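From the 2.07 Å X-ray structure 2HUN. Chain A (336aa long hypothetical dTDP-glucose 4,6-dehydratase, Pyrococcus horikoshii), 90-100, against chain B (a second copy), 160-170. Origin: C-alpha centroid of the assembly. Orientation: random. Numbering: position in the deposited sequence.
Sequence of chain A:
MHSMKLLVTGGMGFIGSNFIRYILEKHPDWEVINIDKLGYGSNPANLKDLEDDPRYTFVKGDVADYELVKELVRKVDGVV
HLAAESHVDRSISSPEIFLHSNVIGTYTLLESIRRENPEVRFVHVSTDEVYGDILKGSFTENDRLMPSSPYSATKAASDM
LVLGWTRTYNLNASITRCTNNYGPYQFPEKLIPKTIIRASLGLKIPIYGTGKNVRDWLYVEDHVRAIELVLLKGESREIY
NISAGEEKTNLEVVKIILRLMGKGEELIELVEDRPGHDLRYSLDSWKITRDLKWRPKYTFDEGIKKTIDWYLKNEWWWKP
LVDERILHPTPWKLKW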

ATOM      1  N   ARG A  90      12.822  -9.254 -11.536  1.00 36.42           N
ATOM      2  CA  ARG A  90      11.727  -9.439 -12.476  1.00 36.72           C
ATOM      3  C   ARG A  90      10.669  -8.346 -12.274  1.00 35.61           C
ATOM      4  O   ARG A  90      10.000  -7.946 -13.230  1.00 35.98           O
ATOM      5  N   SER A  91      10.527  -7.857 -11.038  1.00 33.62           N
ATOM      6  CA  SER A  91       9.534  -6.813 -10.751  1.00 31.73           C
ATOM      7  C   SER A  91       9.977  -5.467 -11.318  1.00 31.21           C
ATOM      8  O   SER A  91       9.150  -4.628 -11.659  1.00 31.55           O
ATOM      9  N   ILE A  92      11.287  -5.271 -11.436  1.00 32.53           N
ATOM     10  CA  ILE A  92      11.819  -4.028 -11.981  1.00 32.55           C
ATOM     11  C   ILE A  92      11.656  -3.989 -13.502  1.00 33.18           C
ATOM     12  O   ILE A  92      11.413  -2.930 -14.077  1.00 32.97           O
ATOM     13  N   SER A  93      11.771  -5.149 -14.142  1.00 34.49           N
ATOM     14  CA  SER A  93      11.639  -5.254 -15.596  1.00 35.87           C
ATOM     15  C   SER A  93      10.184  -5.199 -16.053  1.00 35.25           C
ATOM     16  O   SER A  93       9.841  -4.457 -16.968  1.00 36.15           O
ATOM     17  N   SER A  94       9.333  -6.000 -15.423  1.00 35.65           N
ATOM     18  CA  SER A  94       7.917  -6.024 -15.779  1.00 37.53           C
ATOM     19  C   SER A  94       7.060  -6.041 -14.515  1.00 36.31           C
ATOM     20  O   SER A  94       6.638  -7.101 -14.047  1.00 35.96           O
ATOM     21  N   PRO A  95       6.791  -4.854 -13.951  1.00 34.31           N
ATOM     22  CA  PRO A  95       5.986  -4.727 -12.735  1.00 32.50           C
ATOM     23  C   PRO A  95       4.536  -5.179 -12.894  1.00 30.20           C
ATOM     24  O   PRO A  95       3.897  -5.545 -11.911  1.00 28.74           O
ATOM     25  N   GLU A  96       4.026  -5.163 -14.124  1.00 28.20           N
ATOM     26  CA  GLU A  96       2.643  -5.558 -14.368  1.00 28.29           C
ATOM     27  C   GLU A  96       2.336  -6.882 -13.699  1.00 28.08           C
ATOM     28  O   GLU A  96       1.311  -7.044 -13.044  1.00 27.71           O
ATOM     29  N   ILE A  97       3.245  -7.831 -13.872  1.00 28.95           N
ATOM     30  CA  ILE A  97       3.094  -9.153 -13.293  1.00 29.20           C
ATOM     31  C   ILE A  97       2.853  -9.061 -11.787  1.00 27.22           C
ATOM     32  O   ILE A  97       2.049  -9.804 -11.223  1.00 26.87           O
ATOM     33  N   PHE A  98       3.538  -8.134 -11.133  1.00 25.98           N
ATOM     34  CA  PHE A  98       3.396  -8.005  -9.688  1.00 26.94           C
ATOM     35  C   PHE A  98       2.129  -7.278  -9.246  1.00 26.52           C
ATOM     36  O   PHE A  98       1.515  -7.657  -8.247  1.00 24.92           O
ATOM     37  N   LEU A  99       1.725  -6.261 -10.000  1.00 26.87           N
ATOM     38  CA  LEU A  99       0.501  -5.528  -9.685  1.00 28.36           C
ATOM     39  C   LEU A  99      -0.665  -6.514  -9.750  1.00 28.39           C
ATOM     40  O   LEU A  99      -1.534  -6.536  -8.875  1.00 27.88           O
ATOM     41  N   HIS A 100      -0.666  -7.337 -10.796  1.00 28.42           N
ATOM     42  CA  HIS A 100      -1.731  -8.312 -10.997  1.00 28.79           C
ATOM     43  C   HIS A 100      -1.855  -9.378  -9.912  1.00 28.15           C
ATOM     44  O   HIS A 100      -2.918  -9.550  -9.320  1.00 27.82           O
TER
ATOM     45  N   MET B 160       1.900   3.815  -1.636  1.00 17.00           N
ATOM     46  CA  MET B 160       2.936   2.785  -1.621  1.00 18.73           C
ATOM     47  C   MET B 160       3.562   2.556  -3.001  1.00 18.87           C
ATOM     48  O   MET B 160       4.777   2.410  -3.117  1.00 19.77           O
ATOM     49  N   LEU B 161       2.738   2.510  -4.042  1.00 17.75           N
ATOM     50  CA  LEU B 161       3.260   2.322  -5.392  1.00 19.53           C
ATOM     51  C   LEU B 161       4.194   3.479  -5.737  1.00 20.41           C
ATOM     52  O   LEU B 161       5.277   3.271  -6.271  1.00 22.80           O
ATOM     53  N   VAL B 162       3.778   4.697  -5.404  1.00 22.17           N
ATOM     54  CA  VAL B 162       4.585   5.878  -5.684  1.00 22.32           C
ATOM     55  C   VAL B 162       5.950   5.793  -5.008  1.00 23.04           C
ATOM     56  O   VAL B 162       6.973   6.079  -5.624  1.00 26.23           O
ATOM     57  N   LEU B 163       5.971   5.401  -3.740  1.00 23.27           N
ATOM     58  CA  LEU B 163       7.232   5.299  -3.015  1.00 23.26           C
ATOM     59  C   LEU B 163       8.164   4.287  -3.686  1.00 23.81           C
ATOM     60  O   LEU B 163       9.335   4.584  -3.947  1.00 23.09           O
ATOM     61  N   GLY B 164       7.627   3.101  -3.969  1.00 24.07           N
ATOM     62  CA  GLY B 164       8.404   2.050  -4.607  1.00 24.06           C
ATOM     63  C   GLY B 164       8.923   2.440  -5.984  1.00 25.73           C
ATOM     64  O   GLY B 164      10.092   2.225  -6.283  1.00 24.86           O
ATOM     65  N   TRP B 165       8.058   3.004  -6.825  1.00 24.76           N
ATOM     66  CA  TRP B 165       8.468   3.416  -8.166  1.00 25.35           C
ATOM     67  C   TRP B 165       9.541   4.508  -8.118  1.00 26.66           C
ATOM     68  O   TRP B 165      10.500   4.478  -8.881  1.00 27.53           O
ATOM     69  N   THR B 166       9.372   5.479  -7.228  1.00 26.39           N
ATOM     70  CA  THR B 166      10.336   6.561  -7.116  1.00 26.41           C
ATOM     71  C   THR B 166      11.741   6.031  -6.840  1.00 27.65           C
ATOM     72  O   THR B 166      12.707   6.469  -7.461  1.00 25.55           O
ATOM     73  N   ARG B 167      11.856   5.077  -5.924  1.00 27.38           N
ATOM     74  CA  ARG B 167      13.160   4.524  -5.591  1.00 30.45           C
ATOM     75  C   ARG B 167      13.664   3.548  -6.646  1.00 31.16           C
ATOM     76  O   ARG B 167      14.863   3.455  -6.899  1.00 32.07           O
ATOM     77  N   THR B 168      12.741   2.832  -7.275  1.00 31.45           N
ATOM     78  CA  THR B 168      13.110   1.864  -8.295  1.00 30.91           C
ATOM     79  C   THR B 168      13.645   2.522  -9.563  1.00 30.44           C
ATOM     80  O   THR B 168      14.698   2.133 -10.068  1.00 29.93           O
ATOM     81  N   TYR B 169      12.929   3.524 -10.064  1.00 27.97           N
ATOM     82  CA  TYR B 169      13.321   4.203 -11.292  1.00 27.99           C
ATOM     83  C   TYR B 169      13.944   5.580 -11.089  1.00 28.03           C
ATOM     84  O   TYR B 169      14.043   6.370 -12.031  1.00 27.72           O
ATOM     85  N   ASN B 170      14.377   5.852  -9.860  1.00 28.73           N
ATOM     86  CA  ASN B 170      14.994   7.125  -9.507  1.00 29.77           C
ATOM     87  C   ASN B 170      14.201   8.330  -9.989  1.00 30.01           C
ATOM     88  O   ASN B 170      14.742   9.218 -10.652  1.00 29.41           O
TER

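The contact is small, burying 273 Å² over both sides, and it is built from a few apolar side chains and one polar anchor. On chain B, Leu B161, Trp B165 and Thr B168 come from the helix 160-168, spaced four and three; Tyr B169 follows just after it. Chain A answers with the end of one helix at Ile A92, Leu A99 in the next helix, and Pro A95 between them.

The anchor is Tyr B169. Its CA-to-CB bond points sideways, but the m rotamer (chi1 -54°, chi2 -70°) brings the end of the ring back to chain A, where OH donates a hydrogen bond to Ile A92 O at 2.9 Å. The acceptor lies at the ring edge, near the ring plane, as suits a phenol hydroxyl. The carbonyl is available because the chain leaves helical geometry at Ser A94, so Ile A92 O has no backbone partner within its stretch. The aromatic part of the tyrosine also works: CE1 lies 4.2 Å from Ile A92 CG2.

Ile A92 adopts the m, t conformation, and CG2 and CG1 of Ile A92 both lie 4.0 Å from Thr B168 CG2. Thr B168 points toward chain A with chi1 at -67° (m), which presents its methyl to the isoleucine; OG1 is satisfied by hydrogen bonding.

At the centre, Pro A95 points toward chain B and places CB 3.6 Å from Trp B165 CZ2, the closest apolar approach of the contact. The tryptophan starts sideways, and its chi1 of -101° lies between wells; with chi2 at -117° the indole's six-membered ring swings to the proline. The approach is oblique, and NE1 finds its hydrogen bond elsewhere in the structure. The proline meets the indole with CB, and the tryptophan does the reaching with its long side chain.

Farther along, Leu A99 (t, p) and Leu B161 (m, t) point toward each other and meet methyl to methyl, CD1 to CD1, at 4.3 Å. Their CA atoms are 9.4 Å apart, against 7.1 Å for Ile A92 and Thr B168, and a leucine from each chain fills the wider gap.

Beside the contact, Ser A94, pointing away with chi1 t, donates from OG to Glu A96 OE1 at 2.6 Å. The rule is economical: apolar atoms fill the gap, and one tyrosine hydroxyl satisfies a carbonyl near a helix end that has no backbone partner within the stretch.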

ATOM      1  CB  ARG A  90      11.101 -10.828 -12.295  1.00 39.21           C
ATOM      2  CG  ARG A  90      11.751 -11.912 -13.155  1.00 44.27           C
ATOM      3  CD  ARG A  90      11.399 -13.319 -12.687  1.00 46.78           C
ATOM      4  NE  ARG A  90       9.975 -13.533 -12.483  1.00 49.38           N
ATOM      5  CZ  ARG A  90       9.142 -13.857 -13.461  1.00 50.18           C
ATOM      6  NH1 ARG A  90       9.610 -14.003 -14.693  1.00 48.85           N
ATOM      7  NH2 ARG A  90       7.851 -14.032 -13.210  1.00 48.78           N
ATOM      8  CB  SER A  91       9.271  -6.699  -9.234  1.00 31.03           C
ATOM      9  OG  SER A  91      10.335  -6.075  -8.531  1.00 26.48           O
ATOM     10  CB  ILE A  92      13.310  -3.859 -11.613  1.00 33.30           C
ATOM     11  CG1 ILE A  92      13.444  -3.774 -10.091  1.00 32.12           C
ATOM     12  CG2 ILE A  92      13.889  -2.605 -12.281  1.00 33.83           C
ATOM     13  CD1 ILE A  92      14.863  -3.730  -9.585  1.00 33.57           C
ATOM     14  CB  SER A  93      12.267  -6.561 -16.088  1.00 36.02           C
ATOM     15  OG  SER A  93      13.591  -6.701 -15.604  1.00 40.78           O
ATOM     16  CB  SER A  94       7.597  -7.253 -16.636  1.00 39.18           C
ATOM     17  OG  SER A  94       6.250  -7.206 -17.087  1.00 43.80           O
ATOM     18  CB  PRO A  95       6.103  -3.239 -12.399  1.00 32.51           C
ATOM     19  CG  PRO A  95       6.189  -2.607 -13.752  1.00 34.10           C
ATOM     20  CD  PRO A  95       7.161  -3.526 -14.476  1.00 34.32           C
ATOM     21  CB  GLU A  96       2.365  -5.691 -15.865  1.00 31.76           C
ATOM     22  CG  GLU A  96       2.845  -4.530 -16.696  1.00 40.89           C
ATOM     23  CD  GLU A  96       4.226  -4.766 -17.279  1.00 43.64           C
ATOM     24  OE1 GLU A  96       5.200  -4.884 -16.509  1.00 44.15           O
ATOM     25  OE2 GLU A  96       4.329  -4.839 -18.522  1.00 49.90           O
ATOM     26  CB  ILE A  97       4.366 -10.000 -13.567  1.00 29.88           C
ATOM     27  CG1 ILE A  97       4.548 -10.181 -15.077  1.00 32.69           C
ATOM     28  CG2 ILE A  97       4.263 -11.343 -12.892  1.00 32.10           C
ATOM     29  CD1 ILE A  97       5.795 -10.959 -15.468  1.00 34.35           C
ATOM     30  CB  PHE A  98       4.668  -7.375  -9.129  1.00 25.09           C
ATOM     31  CG  PHE A  98       5.892  -8.213  -9.389  1.00 26.85           C
ATOM     32  CD1 PHE A  98       6.363  -8.385 -10.686  1.00 28.51           C
ATOM     33  CD2 PHE A  98       6.519  -8.896  -8.358  1.00 26.82           C
ATOM     34  CE1 PHE A  98       7.440  -9.232 -10.952  1.00 29.25           C
ATOM     35  CE2 PHE A  98       7.592  -9.739  -8.613  1.00 27.32           C
ATOM     36  CZ  PHE A  98       8.052  -9.909  -9.913  1.00 28.84           C
ATOM     37  CB  LEU A  99       0.260  -4.409 -10.704  1.00 26.84           C
ATOM     38  CG  LEU A  99      -1.058  -3.635 -10.565  1.00 26.88           C
ATOM     39  CD1 LEU A  99      -0.956  -2.663  -9.402  1.00 25.61           C
ATOM     40  CD2 LEU A  99      -1.350  -2.880 -11.857  1.00 26.52           C
ATOM     41  CB  HIS A 100      -1.557  -9.019 -12.336  1.00 30.12           C
ATOM     42  CG  HIS A 100      -2.580 -10.083 -12.579  1.00 32.22           C
ATOM     43  ND1 HIS A 100      -3.879  -9.796 -12.939  1.00 33.61           N
ATOM     44  CD2 HIS A 100      -2.505 -11.431 -12.479  1.00 32.57           C
ATOM     45  CE1 HIS A 100      -4.560 -10.922 -13.054  1.00 34.75           C
ATOM     46  NE2 HIS A 100      -3.750 -11.930 -12.780  1.00 35.30           N
TER
ATOM     47  CB  MET B 160       2.360   1.473  -1.079  1.00 16.88           C
ATOM     48  CG  MET B 160       1.816   1.566   0.335  1.00 20.71           C
ATOM     49  SD  MET B 160       3.081   2.001   1.547  1.00 24.74           S
ATOM     50  CE  MET B 160       2.923   3.788   1.569  1.00 25.66           C
ATOM     51  CB  LEU B 161       2.118   2.254  -6.419  1.00 16.71           C
ATOM     52  CG  LEU B 161       1.103   1.109  -6.269  1.00 18.55           C
ATOM     53  CD1 LEU B 161       0.188   1.073  -7.500  1.00 20.10           C
ATOM     54  CD2 LEU B 161       1.821  -0.222  -6.119  1.00 16.20           C
ATOM     55  CB  VAL B 162       3.864   7.176  -5.219  1.00 22.27           C
ATOM     56  CG1 VAL B 162       4.796   8.380  -5.370  1.00 22.12           C
ATOM     57  CG2 VAL B 162       2.598   7.395  -6.050  1.00 21.62           C
ATOM     58  CB  LEU B 163       6.979   4.887  -1.563  1.00 22.03           C
ATOM     59  CG  LEU B 163       6.210   5.874  -0.682  1.00 21.18           C
ATOM     60  CD1 LEU B 163       5.990   5.256   0.695  1.00 22.06           C
ATOM     61  CD2 LEU B 163       6.995   7.176  -0.563  1.00 22.24           C
ATOM     62  CB  TRP B 165       7.269   3.939  -8.958  1.00 24.01           C
ATOM     63  CG  TRP B 165       6.692   2.968  -9.940  1.00 24.59           C
ATOM     64  CD1 TRP B 165       6.632   3.118 -11.295  1.00 25.68           C
ATOM     65  CD2 TRP B 165       6.078   1.706  -9.649  1.00 25.31           C
ATOM     66  NE1 TRP B 165       6.016   2.029 -11.869  1.00 25.93           N
ATOM     67  CE2 TRP B 165       5.667   1.148 -10.881  1.00 25.30           C
ATOM     68  CE3 TRP B 165       5.832   0.995  -8.463  1.00 24.60           C
ATOM     69  CZ2 TRP B 165       5.026  -0.096 -10.966  1.00 25.61           C
ATOM     70  CZ3 TRP B 165       5.193  -0.245  -8.546  1.00 25.02           C
ATOM     71  CH2 TRP B 165       4.798  -0.775  -9.793  1.00 26.49           C
ATOM     72  CB  THR B 166       9.930   7.554  -6.005  1.00 25.70           C
ATOM     73  OG1 THR B 166       8.673   8.150  -6.351  1.00 22.16           O
ATOM     74  CG2 THR B 166      10.966   8.652  -5.853  1.00 24.54           C
ATOM     75  CB  ARG B 167      13.103   3.850  -4.221  1.00 32.28           C
ATOM     76  CG  ARG B 167      12.944   4.844  -3.077  1.00 35.51           C
ATOM     77  CD  ARG B 167      12.588   4.156  -1.769  1.00 38.37           C
ATOM     78  NE  ARG B 167      12.591   5.092  -0.648  1.00 39.95           N
ATOM     79  CZ  ARG B 167      13.689   5.533  -0.040  1.00 41.50           C
ATOM     80  NH1 ARG B 167      14.881   5.116  -0.440  1.00 43.00           N
ATOM     81  NH2 ARG B 167      13.598   6.397   0.961  1.00 40.68           N
ATOM     82  CB  THR B 168      11.907   0.957  -8.666  1.00 30.66           C
ATOM     83  OG1 THR B 168      11.572   0.131  -7.543  1.00 31.15           O
ATOM     84  CG2 THR B 168      12.248   0.067  -9.866  1.00 29.45           C
ATOM     85  CB  TYR B 169      12.105   4.296 -12.215  1.00 26.84           C
ATOM     86  CG  TYR B 169      11.458   2.947 -12.454  1.00 28.73           C
ATOM     87  CD1 TYR B 169      12.097   1.974 -13.226  1.00 29.67           C
ATOM     88  CD2 TYR B 169      10.233   2.622 -11.871  1.00 28.98           C
ATOM     89  CE1 TYR B 169      11.534   0.713 -13.412  1.00 29.09           C
ATOM     90  CE2 TYR B 169       9.661   1.361 -12.048  1.00 29.55           C
ATOM     91  CZ  TYR B 169      10.318   0.413 -12.820  1.00 29.12           C
ATOM     92  OH  TYR B 169       9.762  -0.833 -12.998  1.00 27.84           O
ATOM     93  CB  ASN B 170      16.416   7.194 -10.064  1.00 32.45           C
ATOM     94  CG  ASN B 170      17.366   6.284  -9.323  1.00 36.61           C
ATOM     95  OD1 ASN B 170      17.487   6.365  -8.097  1.00 39.03           O
ATOM     96  ND2 ASN B 170      18.050   5.411 -10.055  1.00 38.35           N
TER